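Local coordinates for 1,3,6,8-tetrahydroxynaphthalene synthase (PDB 1U0M), which catalyses the iterative condensation of five malonyl-CoA units and the cyclisation of the pentaketide to 1,3,6,8-tetrahydroxynaphthalene, a step in melanin biosynthesis, at residues V108-S113 with N154-F159; E252-A257 with I345-S350; K85-A90 with C173-L178; R35-H40 with T183-G188; A304-Y309 with S314-D319. All coordinates share one frame; numbering follows the deposited sequence.

Contact 1 of 5, residues V108-S113 with N154-F159; sequences VIIYVS and NRAHDF
Val108 lies over one face of the Phe159 ring. Its CG1 sits 3.6 Å from the ring centroid, 24° off the normal, a CH-pi contact displaced toward the CD2-CE2 rim. The valine torsion that makes this possible (chi1 59°) wedges CG1 between its own backbone N and carbonyl carbon. Phe159 holds CG opposite its N, which carries the ring to the strand. The two side chains run past each other in opposite directions. One turn away, Ile110 CD1 rests on the helix backbone, 3.4 Å from Ala156 N and 3.5 Å from Ala156 CB. A beta-alpha-beta crossover makes this pairing: helix 148-162 leads from strand 137-141 to strand 167-175 and passes over strand 108-112 between them. Helix and strand run antiparallel at 165°, their axes 9.5 Å apart. With an alanine here in place of Phe159, Val108 CG1 is likely to lose the ring face it rests on, and helix and strand would be left with a gap. Farther out, Arg155 NH1 forms a salt bridge with Asp158 OD2 at 3.1 Å. That carboxylate oxygen also pairs with Arg137 of the second subunit, and Phe159 packs against Asp158 of that subunit.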
# COMPACT_ATOMS: atom_id res chain seq x y z
N VAL A 108 -15.13 -1.85 2.47
CA VAL A 108 -13.70 -1.64 2.30
C VAL A 108 -13.37 -0.59 1.26
O VAL A 108 -13.92 -0.60 0.16
CB VAL A 108 -13.02 -2.96 1.88
CG1 VAL A 108 -13.62 -3.46 0.58
CG2 VAL A 108 -11.52 -2.76 1.71
N ILE A 109 -12.47 0.33 1.62
CA ILE A 109 -12.03 1.36 0.69
C ILE A 109 -10.66 0.93 0.17
O ILE A 109 -9.82 0.44 0.93
CB ILE A 109 -11.87 2.73 1.35
CG1 ILE A 109 -13.24 3.26 1.79
CG2 ILE A 109 -11.23 3.70 0.37
CD1 ILE A 109 -13.21 4.69 2.30
N ILE A 110 -10.44 1.10 -1.13
CA ILE A 110 -9.19 0.74 -1.75
C ILE A 110 -8.67 1.99 -2.44
O ILE A 110 -9.10 2.32 -3.54
CB ILE A 110 -9.39 -0.40 -2.75
CG1 ILE A 110 -10.19 -1.52 -2.08
CG2 ILE A 110 -8.05 -0.94 -3.21
CD1 ILE A 110 -10.55 -2.67 -3.00
N TYR A 111 -7.74 2.67 -1.78
CA TYR A 111 -7.18 3.91 -2.29
C TYR A 111 -5.82 3.71 -2.95
O TYR A 111 -4.85 3.33 -2.28
CB TYR A 111 -7.05 4.92 -1.15
CG TYR A 111 -6.72 6.34 -1.58
CD1 TYR A 111 -7.74 7.26 -1.85
CD2 TYR A 111 -5.40 6.76 -1.72
CE1 TYR A 111 -7.44 8.57 -2.22
CE2 TYR A 111 -5.09 8.05 -2.10
CZ TYR A 111 -6.11 8.95 -2.34
OH TYR A 111 -5.80 10.25 -2.69
N VAL A 112 -5.73 3.97 -4.26
CA VAL A 112 -4.46 3.82 -4.96
C VAL A 112 -3.91 5.12 -5.53
O VAL A 112 -4.61 5.89 -6.19
CB VAL A 112 -4.54 2.77 -6.08
CG1 VAL A 112 -4.93 1.44 -5.48
CG2 VAL A 112 -5.53 3.21 -7.14
N SER A 113 -2.64 5.36 -5.26
CA SER A 113 -1.94 6.56 -5.72
C SER A 113 -0.45 6.38 -5.55
O SER A 113 0.01 5.92 -4.51
CB SER A 113 -2.40 7.77 -4.93
OG SER A 113 -1.54 8.87 -5.19
N ASN A 154 -8.94 -6.32 -8.74
CA ASN A 154 -8.67 -7.67 -8.27
C ASN A 154 -8.80 -7.80 -6.76
O ASN A 154 -9.05 -8.89 -6.25
CB ASN A 154 -7.27 -8.12 -8.71
CG ASN A 154 -7.17 -8.27 -10.20
OD1 ASN A 154 -8.16 -8.12 -10.91
ND2 ASN A 154 -5.98 -8.59 -10.69
N ARG A 155 -8.63 -6.70 -6.03
CA ARG A 155 -8.74 -6.77 -4.58
C ARG A 155 -10.19 -6.64 -4.15
O ARG A 155 -10.68 -7.45 -3.36
CB ARG A 155 -7.92 -5.67 -3.89
CG ARG A 155 -6.41 -5.89 -3.90
CD ARG A 155 -6.04 -7.36 -3.84
NE ARG A 155 -5.50 -7.81 -5.12
CZ ARG A 155 -5.47 -9.08 -5.52
NH1 ARG A 155 -5.97 -10.03 -4.75
NH2 ARG A 155 -4.96 -9.39 -6.70
N ALA A 156 -10.87 -5.63 -4.66
CA ALA A 156 -12.27 -5.42 -4.33
C ALA A 156 -13.02 -6.71 -4.64
O ALA A 156 -13.99 -7.07 -3.97
CB ALA A 156 -12.83 -4.28 -5.14
N HIS A 157 -12.54 -7.40 -5.67
CA HIS A 157 -13.10 -8.65 -6.14
C HIS A 157 -12.86 -9.72 -5.07
O HIS A 157 -13.80 -10.23 -4.45
CB HIS A 157 -12.41 -9.02 -7.45
CG HIS A 157 -12.92 -10.27 -8.09
ND1 HIS A 157 -13.03 -11.46 -7.41
CD2 HIS A 157 -13.27 -10.54 -9.38
CE1 HIS A 157 -13.42 -12.41 -8.25
NE2 HIS A 157 -13.58 -11.87 -9.45
N ASP A 158 -11.59 -10.06 -4.86
CA ASP A 158 -11.20 -11.05 -3.87
C ASP A 158 -11.95 -10.82 -2.56
O ASP A 158 -12.36 -11.77 -1.90
CB ASP A 158 -9.69 -10.97 -3.61
CG ASP A 158 -8.88 -11.63 -4.70
OD1 ASP A 158 -9.20 -11.43 -5.89
OD2 ASP A 158 -7.92 -12.36 -4.37
N PHE A 159 -12.13 -9.56 -2.21
CA PHE A 159 -12.82 -9.21 -0.98
C PHE A 159 -14.26 -9.68 -1.04
O PHE A 159 -14.72 -10.39 -0.16
CB PHE A 159 -12.80 -7.70 -0.78
CG PHE A 159 -13.30 -7.25 0.57
CD1 PHE A 159 -12.51 -7.39 1.70
CD2 PHE A 159 -14.55 -6.66 0.70
CE1 PHE A 159 -12.96 -6.95 2.94
CE2 PHE A 159 -15.00 -6.22 1.93
CZ PHE A 159 -14.21 -6.36 3.05

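Contact 2 of 5, residues E252-A257 with I345-S350; sequences EPLAPA and ITAEMS
The flat group here is the backbone carbonyl of Ala257, and no aromatic ring takes part between the two segments. Met349 brings its sulfur to this carbonyl: SD is 3.7 Å from Ala257 O and 4.1 Å from Ala257 C. SD comes over the face of the carbonyl group and not at the end of the C=O bond, a polarisable atom packed on a peptide group with no hydrogen bond. Two torsions place SD: CG opposite the carbonyl carbon (chi1 -56°) and a nearly extended chi2; the bend at chi3 only directs CE. The second pair is purely apolar. Leu254 CD1 meets Ala347 CB at 3.9 Å, the branch of the leucine reaching a single methyl group. Leu254 turns CG opposite its backbone N (chi1 171°), which swings CD1 out to Ala347 CB. The small side chain of Ala347 leaves the leucine branch to bridge the distance, and the CA atoms of this pair stay 8.3 Å apart. Pro256 has no N-H to give to the preceding turn, and the helix kinks there. Leu254 and Ala257, one before and one after Pro256, both point toward the strand. This is helix-on-sheet packing in the C-terminal half of the thiolase fold. Phe341 of strand 337-342 touches both Leu254 and Ala347, while Tyr221 of strand 212-222 touches both Ala257 and Met349. Helix 251-263 therefore rests on three neighbouring strands, with strand 346-355 in the middle.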
# COMPACT_ATOMS: atom_id res chain seq x y z
N GLU A 252 5.61 -8.96 -25.81
CA GLU A 252 5.73 -10.32 -26.31
C GLU A 252 5.63 -11.33 -25.17
O GLU A 252 4.79 -12.23 -25.21
CB GLU A 252 7.07 -10.49 -27.06
CG GLU A 252 7.28 -11.87 -27.68
CD GLU A 252 8.53 -11.94 -28.56
OE1 GLU A 252 8.58 -11.21 -29.58
OE2 GLU A 252 9.45 -12.72 -28.24
N PRO A 253 6.45 -11.18 -24.13
CA PRO A 253 6.40 -12.12 -23.00
C PRO A 253 5.11 -12.06 -22.19
O PRO A 253 4.76 -13.02 -21.50
CB PRO A 253 7.61 -11.72 -22.16
CG PRO A 253 8.56 -11.16 -23.18
CD PRO A 253 7.64 -10.32 -24.01
N LEU A 254 4.40 -10.94 -22.26
CA LEU A 254 3.16 -10.78 -21.51
C LEU A 254 1.94 -11.37 -22.18
O LEU A 254 1.02 -11.84 -21.50
CB LEU A 254 2.92 -9.29 -21.22
CG LEU A 254 1.56 -8.90 -20.62
CD1 LEU A 254 1.28 -9.68 -19.35
CD2 LEU A 254 1.55 -7.42 -20.34
N ALA A 255 1.92 -11.34 -23.51
CA ALA A 255 0.80 -11.87 -24.28
C ALA A 255 0.35 -13.25 -23.79
O ALA A 255 -0.83 -13.47 -23.52
CB ALA A 255 1.17 -11.92 -25.76
N PRO A 256 1.30 -14.20 -23.67
CA PRO A 256 0.98 -15.56 -23.21
C PRO A 256 0.32 -15.58 -21.84
O PRO A 256 -0.61 -16.35 -21.59
CB PRO A 256 2.35 -16.24 -23.20
CG PRO A 256 3.07 -15.55 -24.31
CD PRO A 256 2.71 -14.11 -24.08
N ALA A 257 0.81 -14.73 -20.94
CA ALA A 257 0.26 -14.65 -19.59
C ALA A 257 -1.20 -14.25 -19.67
O ALA A 257 -2.00 -14.60 -18.80
CB ALA A 257 1.04 -13.62 -18.77
N ILE A 345 7.95 -6.03 -13.54
CA ILE A 345 6.75 -5.51 -14.17
C ILE A 345 5.54 -6.36 -13.79
O ILE A 345 5.57 -7.59 -13.94
CB ILE A 345 6.92 -5.49 -15.71
CG1 ILE A 345 8.05 -4.52 -16.08
CG2 ILE A 345 5.62 -5.11 -16.38
CD1 ILE A 345 8.39 -4.47 -17.56
N THR A 346 4.50 -5.71 -13.28
CA THR A 346 3.29 -6.41 -12.86
C THR A 346 2.12 -6.24 -13.81
O THR A 346 2.00 -5.22 -14.49
CB THR A 346 2.84 -5.96 -11.47
OG1 THR A 346 3.90 -6.19 -10.53
CG2 THR A 346 1.60 -6.73 -11.04
N ALA A 347 1.25 -7.24 -13.82
CA ALA A 347 0.07 -7.25 -14.66
C ALA A 347 -1.12 -7.76 -13.86
O ALA A 347 -1.15 -8.92 -13.45
CB ALA A 347 0.31 -8.14 -15.87
N GLU A 348 -2.08 -6.88 -13.60
CA GLU A 348 -3.27 -7.28 -12.88
C GLU A 348 -4.36 -7.48 -13.92
O GLU A 348 -4.97 -6.53 -14.40
CB GLU A 348 -3.67 -6.21 -11.85
CG GLU A 348 -2.70 -6.07 -10.68
CD GLU A 348 -2.65 -7.31 -9.78
OE1 GLU A 348 -2.25 -8.38 -10.27
OE2 GLU A 348 -3.01 -7.21 -8.59
N MET A 349 -4.59 -8.75 -14.26
CA MET A 349 -5.58 -9.13 -15.26
C MET A 349 -6.89 -9.53 -14.59
O MET A 349 -6.90 -10.04 -13.47
CB MET A 349 -5.03 -10.29 -16.09
CG MET A 349 -3.71 -9.96 -16.74
SD MET A 349 -2.68 -11.39 -17.14
CE MET A 349 -1.90 -11.71 -15.54
N SER A 350 -8.00 -9.31 -15.28
CA SER A 350 -9.32 -9.64 -14.76
C SER A 350 -10.29 -10.02 -15.89
O SER A 350 -10.49 -9.24 -16.83
CB SER A 350 -9.87 -8.44 -13.98
OG SER A 350 -11.17 -8.70 -13.48

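Contact 3 of 5, residues K85-A90 with C173-L178; sequences KSRVPA and CEFCSL
An outer helix of the thiolase fold packs here on the sheet of the N-terminal half: residues 85-90 of helix 73-99 face the end of strand 167-175. Val88 CG2 meets Cys173 SG at 3.9 Å. The valine turns CG2 opposite its carbonyl carbon, beside its own N, and the cysteine sends SG out opposite its N (chi1 -171°), toward the helix. This pair marks the closest backbone approach of the two segments, with CA atoms 7.4 Å apart. The second pair is looser. Arg87 CD comes obliquely to the Phe175 ring, 4.5 Å from CZ at its far end. Of the arginine side chain, CD comes nearest the ring, and the guanidinium leads away from it. That guanidinium is held by Glu83, one turn back in the same helix, which pairs with NE, and by Glu21, which pairs with NH2. The helix is kinked at Pro89, whose N has no hydrogen for the turn before. Ile200 of strand 198-206 touches Arg87, Cys173 and Phe175 together and fills in beside them. Residues 176-178 form a 3-10 turn, in which Leu178 N donates to Phe175 O at 2.9 Å. No hydrogen bond joins the two segments. The helix is thus held on this strand by sulfur, methyl, methylene and ring surfaces, while the charge of Arg87 is met by two glutamates at the border of the apolar layer.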
# COMPACT_ATOMS: atom_id res chain seq x y z
N LYS A 85 -8.00 16.47 -1.32
CA LYS A 85 -9.09 16.68 -0.38
C LYS A 85 -10.21 17.48 -1.02
O LYS A 85 -11.37 17.17 -0.80
CB LYS A 85 -8.58 17.37 0.88
CG LYS A 85 -7.90 16.38 1.80
CD LYS A 85 -7.43 17.01 3.09
CE LYS A 85 -6.92 15.96 4.05
NZ LYS A 85 -6.02 16.55 5.06
N SER A 86 -9.86 18.47 -1.83
CA SER A 86 -10.87 19.28 -2.51
C SER A 86 -11.44 18.66 -3.79
O SER A 86 -12.41 19.18 -4.33
CB SER A 86 -10.32 20.67 -2.83
OG SER A 86 -9.09 20.60 -3.51
N ARG A 87 -10.87 17.55 -4.26
CA ARG A 87 -11.38 16.95 -5.49
C ARG A 87 -11.94 15.52 -5.37
O ARG A 87 -12.95 15.19 -6.00
CB ARG A 87 -10.29 16.95 -6.57
CG ARG A 87 -9.78 18.32 -6.97
CD ARG A 87 -8.69 18.17 -8.02
NE ARG A 87 -8.01 19.43 -8.33
CZ ARG A 87 -8.44 20.32 -9.21
NH1 ARG A 87 -9.55 20.09 -9.89
NH2 ARG A 87 -7.73 21.42 -9.44
N VAL A 88 -11.30 14.68 -4.57
CA VAL A 88 -11.74 13.29 -4.45
C VAL A 88 -13.21 13.09 -4.07
O VAL A 88 -13.92 12.35 -4.74
CB VAL A 88 -10.82 12.52 -3.47
CG1 VAL A 88 -11.27 11.09 -3.33
CG2 VAL A 88 -9.38 12.55 -3.98
N PRO A 89 -13.68 13.75 -3.00
CA PRO A 89 -15.07 13.65 -2.53
C PRO A 89 -16.17 13.60 -3.61
O PRO A 89 -16.96 12.65 -3.67
CB PRO A 89 -15.20 14.86 -1.63
CG PRO A 89 -13.86 14.91 -0.99
CD PRO A 89 -12.93 14.70 -2.17
N ALA A 90 -16.22 14.62 -4.45
CA ALA A 90 -17.22 14.68 -5.51
C ALA A 90 -17.24 13.41 -6.35
O ALA A 90 -18.30 12.83 -6.59
CB ALA A 90 -16.96 15.87 -6.40
N CYS A 173 -6.36 8.15 -7.35
CA CYS A 173 -6.04 9.57 -7.36
C CYS A 173 -4.61 9.74 -7.87
O CYS A 173 -3.67 9.33 -7.21
CB CYS A 173 -6.16 10.15 -5.95
SG CYS A 173 -6.03 11.93 -5.86
N GLU A 174 -4.46 10.34 -9.04
CA GLU A 174 -3.14 10.50 -9.62
C GLU A 174 -2.83 11.91 -10.14
O GLU A 174 -3.45 12.39 -11.09
CB GLU A 174 -2.95 9.47 -10.73
CG GLU A 174 -3.19 8.02 -10.28
CD GLU A 174 -2.05 7.46 -9.42
OE1 GLU A 174 -1.28 8.26 -8.86
OE2 GLU A 174 -1.93 6.21 -9.31
N PHE A 175 -1.86 12.56 -9.50
CA PHE A 175 -1.43 13.90 -9.88
C PHE A 175 0.01 13.76 -10.38
O PHE A 175 0.96 14.23 -9.73
CB PHE A 175 -1.47 14.82 -8.66
CG PHE A 175 -2.84 14.99 -8.05
CD1 PHE A 175 -2.99 15.14 -6.67
CD2 PHE A 175 -3.98 15.03 -8.85
CE1 PHE A 175 -4.24 15.33 -6.09
CE2 PHE A 175 -5.25 15.22 -8.28
CZ PHE A 175 -5.38 15.38 -6.90
N CYS A 176 0.17 13.15 -11.55
CA CYS A 176 1.51 12.88 -12.09
C CYS A 176 2.33 14.14 -12.31
O CYS A 176 3.55 14.10 -12.27
CB CYS A 176 1.42 12.07 -13.40
SG CYS A 176 0.56 10.47 -13.26
N SER A 177 1.66 15.26 -12.54
CA SER A 177 2.34 16.52 -12.75
C SER A 177 3.16 16.90 -11.53
O SER A 177 4.11 17.67 -11.63
CB SER A 177 1.33 17.63 -13.04
OG SER A 177 0.48 17.83 -11.93
N LEU A 178 2.79 16.38 -10.37
CA LEU A 178 3.51 16.69 -9.14
C LEU A 178 4.78 15.86 -8.98
O LEU A 178 5.44 15.89 -7.95
CB LEU A 178 2.60 16.49 -7.92
CG LEU A 178 1.51 17.57 -7.79
CD1 LEU A 178 2.17 18.95 -7.76
CD2 LEU A 178 0.55 17.51 -8.97

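Contact 4 of 5, residues R35-H40 with T183-G188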
# COMPACT_ATOMS: atom_id res chain seq x y z
N ARG A 35 11.84 24.93 -26.06
CA ARG A 35 12.43 26.05 -25.36
C ARG A 35 13.24 25.63 -24.15
O ARG A 35 14.31 26.19 -23.89
CB ARG A 35 11.35 27.06 -24.94
CG ARG A 35 11.11 28.14 -25.98
CD ARG A 35 10.36 29.33 -25.41
NE ARG A 35 8.92 29.12 -25.42
CZ ARG A 35 8.15 29.31 -26.49
NH1 ARG A 35 8.69 29.71 -27.63
NH2 ARG A 35 6.84 29.08 -26.42
N ARG A 36 12.77 24.62 -23.44
CA ARG A 36 13.46 24.16 -22.25
C ARG A 36 14.60 23.17 -22.47
O ARG A 36 15.28 22.79 -21.53
CB ARG A 36 12.44 23.60 -21.25
CG ARG A 36 11.38 24.64 -20.83
CD ARG A 36 10.19 24.01 -20.10
NE ARG A 36 10.54 23.50 -18.78
CZ ARG A 36 10.66 24.25 -17.68
NH1 ARG A 36 10.46 25.56 -17.74
NH2 ARG A 36 11.00 23.68 -16.53
N HIS A 37 14.82 22.74 -23.71
CA HIS A 37 15.91 21.79 -23.97
C HIS A 37 16.59 22.00 -25.30
O HIS A 37 17.16 21.08 -25.88
CB HIS A 37 15.40 20.35 -23.88
CG HIS A 37 14.87 20.00 -22.53
ND1 HIS A 37 13.57 20.27 -22.14
CD2 HIS A 37 15.47 19.45 -21.45
CE1 HIS A 37 13.40 19.91 -20.88
NE2 HIS A 37 14.54 19.41 -20.44
N THR A 38 16.53 23.24 -25.79
CA THR A 38 17.14 23.59 -27.06
C THR A 38 18.53 23.00 -27.32
O THR A 38 18.88 22.67 -28.46
CB THR A 38 17.23 25.12 -27.22
OG1 THR A 38 18.06 25.43 -28.35
CG2 THR A 38 17.82 25.76 -25.97
N ASP A 39 19.33 22.84 -26.27
CA ASP A 39 20.68 22.30 -26.45
C ASP A 39 20.76 20.79 -26.33
O ASP A 39 21.79 20.20 -26.63
CB ASP A 39 21.62 22.93 -25.43
CG ASP A 39 21.83 24.41 -25.68
OD1 ASP A 39 22.32 25.11 -24.77
OD2 ASP A 39 21.51 24.87 -26.80
N HIS A 40 19.67 20.15 -25.90
CA HIS A 40 19.68 18.71 -25.74
C HIS A 40 20.01 18.00 -27.05
O HIS A 40 19.28 18.13 -28.04
CB HIS A 40 18.35 18.21 -25.21
CG HIS A 40 18.40 16.80 -24.71
ND1 HIS A 40 18.75 15.74 -25.52
CD2 HIS A 40 18.25 16.28 -23.47
CE1 HIS A 40 18.80 14.63 -24.80
NE2 HIS A 40 18.51 14.93 -23.55
N THR A 183 15.24 18.42 -13.29
CA THR A 183 16.56 17.81 -13.30
C THR A 183 16.73 16.57 -14.19
O THR A 183 17.82 16.31 -14.68
CB THR A 183 16.99 17.43 -11.88
OG1 THR A 183 16.03 16.53 -11.31
CG2 THR A 183 17.09 18.66 -11.00
N ASP A 184 15.66 15.79 -14.39
CA ASP A 184 15.74 14.60 -15.22
C ASP A 184 15.84 15.04 -16.69
O ASP A 184 14.87 15.54 -17.27
CB ASP A 184 14.50 13.71 -15.00
CG ASP A 184 14.51 13.02 -13.63
OD1 ASP A 184 13.49 12.40 -13.24
OD2 ASP A 184 15.53 13.10 -12.93
N LEU A 185 17.03 14.86 -17.27
CA LEU A 185 17.30 15.28 -18.65
C LEU A 185 17.44 14.17 -19.69
O LEU A 185 17.76 14.46 -20.84
CB LEU A 185 18.55 16.16 -18.69
CG LEU A 185 18.57 17.44 -17.86
CD1 LEU A 185 19.94 18.08 -17.99
CD2 LEU A 185 17.47 18.41 -18.33
N GLY A 186 17.23 12.92 -19.31
CA GLY A 186 17.33 11.84 -20.28
C GLY A 186 16.11 11.84 -21.21
O GLY A 186 15.04 12.29 -20.80
N VAL A 187 16.26 11.35 -22.44
CA VAL A 187 15.14 11.32 -23.39
C VAL A 187 13.95 10.55 -22.83
O VAL A 187 12.81 10.86 -23.16
CB VAL A 187 15.52 10.70 -24.78
CG1 VAL A 187 16.68 11.46 -25.37
CG2 VAL A 187 15.87 9.23 -24.63
N GLY A 188 14.21 9.55 -22.00
CA GLY A 188 13.10 8.81 -21.41
C GLY A 188 12.28 9.77 -20.57
O GLY A 188 11.05 9.81 -20.66
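A type I beta turn, His37 to His40, follows on from the N-terminal helix 26-37 and sets two imidazoles against the loop that leads into helix 187-195. His40 NE2 donates to Leu185 O at 2.9 Å, almost straight on to the carbonyl (C=O...N 176°). The oxygen lies almost in the imidazole plane, 6° out of it. The N-H is less well aimed, at 132°. His40 ND1 is bonded to the backbone N of Gln42, which fixes the ring rotation and is consistent with the proton sitting on NE2. His40 and Val187 stand at about a right angle, with CE1 3.9 Å from Val187 CG1. His37 meets the other part of Leu185: its side chain runs at a slant to the leucine, and CD2 of Leu185 approaches the edge of the ring in its plane. Leu185 is therefore held at both its carbonyl and its side chain, just before Gly186 at the N-cap of the helix. The contact lies at the surface, and a polyethylene glycol, probably from the crystallisation liquor, sits beside His37. Within the turn, His40 N donates to His37 O at 2.7 Å. Across the contact, His37 NE2 is 3.7 Å from Leu185 CD2.

Contact 5 of 5, residues A304-Y309 with S314-D319; sequences ATLTEY and SAVVLD
Two successive helices, 300-308 and 315-326, meet here in a buried corner of the C-terminal half, joined by a short loop. Their local axes cross at 113° and come within 9.8 Å. The polar core is Asp319. Thr305 OG1 donates to Asp319 OD1 at 2.5 Å, a short bond that uses the anti lone pair of the carboxylate. Thr305 CG2 also lies close to OD1, at 3.3 Å. Asp319 holds CG opposite its N (chi1 180°), which extends the carboxylate across to the other helix. There OD2 meets the edge of the Tyr309 ring in its plane, a tight approach of 2.9 Å to CE1, with ring and carboxylate planes 68° apart. Beside this polar core, Leu306 CD2 packs on Val316 CG2 at 4.0 Å, the two side chains at about a right angle. Val316 also touches His278 and Asn311. Arg323 forms salt bridges with both Asp319 OD1 and Glu308 OE1, and Arg322 pairs with Asp319 OD2. Were Asp319 replaced by an alanine, Thr305 OG1 would probably lose this acceptor, Arg322 this partner, and Arg323 one of its two carboxylates, keeping Glu308. Arg323, lying also against the Tyr309 ring as a cation-pi partner, probably offsets the like charges of Asp319 and Glu308. The carboxylate is buried yet met on both oxygens, and this likely stabilises its negative charge.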
# COMPACT_ATOMS: atom_id res chain seq x y z
N ALA A 304 -8.48 6.08 -25.98
CA ALA A 304 -9.27 7.30 -25.88
C ALA A 304 -8.89 8.09 -24.62
O ALA A 304 -8.84 9.33 -24.64
CB ALA A 304 -10.75 6.96 -25.84
N THR A 305 -8.63 7.39 -23.53
CA THR A 305 -8.25 8.04 -22.28
C THR A 305 -6.89 8.71 -22.46
O THR A 305 -6.68 9.85 -22.04
CB THR A 305 -8.13 7.02 -21.11
OG1 THR A 305 -9.38 6.36 -20.93
CG2 THR A 305 -7.72 7.72 -19.81
N LEU A 306 -5.97 7.99 -23.09
CA LEU A 306 -4.63 8.51 -23.29
C LEU A 306 -4.61 9.71 -24.25
O LEU A 306 -3.84 10.65 -24.06
CB LEU A 306 -3.72 7.38 -23.81
CG LEU A 306 -3.79 6.05 -23.04
CD1 LEU A 306 -2.85 5.04 -23.69
CD2 LEU A 306 -3.42 6.25 -21.58
N THR A 307 -5.47 9.67 -25.26
CA THR A 307 -5.55 10.73 -26.26
C THR A 307 -6.07 12.03 -25.67
O THR A 307 -5.61 13.12 -26.03
CB THR A 307 -6.46 10.31 -27.45
OG1 THR A 307 -5.91 9.15 -28.09
CG2 THR A 307 -6.54 11.42 -28.47
N GLU A 308 -7.03 11.91 -24.75
CA GLU A 308 -7.65 13.07 -24.12
C GLU A 308 -7.13 13.44 -22.72
O GLU A 308 -7.16 14.60 -22.33
CB GLU A 308 -9.18 12.86 -24.05
CG GLU A 308 -9.91 13.94 -23.28
CD GLU A 308 -11.42 13.74 -23.20
OE1 GLU A 308 -11.87 12.60 -22.92
OE2 GLU A 308 -12.15 14.73 -23.40
N TYR A 309 -6.64 12.46 -21.98
CA TYR A 309 -6.16 12.72 -20.63
C TYR A 309 -4.67 12.45 -20.47
O TYR A 309 -4.01 13.01 -19.59
CB TYR A 309 -6.95 11.86 -19.63
CG TYR A 309 -8.43 12.17 -19.54
CD1 TYR A 309 -9.33 11.25 -19.01
CD2 TYR A 309 -8.93 13.40 -19.97
CE1 TYR A 309 -10.70 11.55 -18.90
CE2 TYR A 309 -10.28 13.71 -19.88
CZ TYR A 309 -11.16 12.78 -19.34
OH TYR A 309 -12.50 13.10 -19.23
N SER A 314 -2.89 4.65 -12.50
CA SER A 314 -3.90 3.73 -12.00
C SER A 314 -5.33 4.05 -12.44
O SER A 314 -6.17 3.16 -12.52
CB SER A 314 -3.84 3.67 -10.47
OG SER A 314 -4.21 4.90 -9.86
N ALA A 315 -5.59 5.31 -12.76
CA ALA A 315 -6.93 5.71 -13.16
C ALA A 315 -7.31 5.40 -14.60
O ALA A 315 -8.48 5.53 -14.96
CB ALA A 315 -7.12 7.20 -12.88
N VAL A 316 -6.36 4.99 -15.43
CA VAL A 316 -6.68 4.69 -16.83
C VAL A 316 -7.74 3.61 -17.02
O VAL A 316 -8.75 3.85 -17.68
CB VAL A 316 -5.42 4.27 -17.63
CG1 VAL A 316 -5.84 3.79 -19.01
CG2 VAL A 316 -4.47 5.45 -17.77
N VAL A 317 -7.53 2.42 -16.45
CA VAL A 317 -8.52 1.34 -16.61
C VAL A 317 -9.91 1.84 -16.31
O VAL A 317 -10.83 1.64 -17.09
CB VAL A 317 -8.26 0.13 -15.67
CG1 VAL A 317 -7.20 -0.76 -16.24
CG2 VAL A 317 -7.88 0.60 -14.30
N LEU A 318 -10.05 2.49 -15.16
CA LEU A 318 -11.33 3.02 -14.71
C LEU A 318 -11.98 3.99 -15.69
O LEU A 318 -13.19 3.94 -15.90
CB LEU A 318 -11.16 3.68 -13.34
CG LEU A 318 -11.24 2.76 -12.12
CD1 LEU A 318 -10.37 1.53 -12.33
CD2 LEU A 318 -10.81 3.51 -10.87
N ASP A 319 -11.17 4.86 -16.28
CA ASP A 319 -11.70 5.83 -17.23
C ASP A 319 -12.06 5.17 -18.55
O ASP A 319 -12.97 5.61 -19.25
CB ASP A 319 -10.70 6.95 -17.45
CG ASP A 319 -11.20 7.99 -18.43
OD1 ASP A 319 -11.01 7.80 -19.65
OD2 ASP A 319 -11.79 8.99 -17.97

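Contacts 1, 3 and 5 meet in one region. Strands 108-112 and 167-175 are neighbours in the sheet, joined by Val112 O to Cys173 N at 3.1 Å. Contact 3 then reaches contact 5 where Glu174 OE2 probably bonds Ser314 OG at 2.7 Å. Contact 1 touches contact 2 through Asn154 ND2 and Met349 O, 3.3 Å apart, so helix 148-162 bridges strands of the N- and C-terminal halves. Two contacts lie near Cys146, the active-site residue by similarity: side chain to side chain, Val316 of contact 5 is about 7 Å away and Ala347 of contact 2 about 10 Å. Contact 4 stands apart at the surface, its nearest atoms about 10 Å from contact 3.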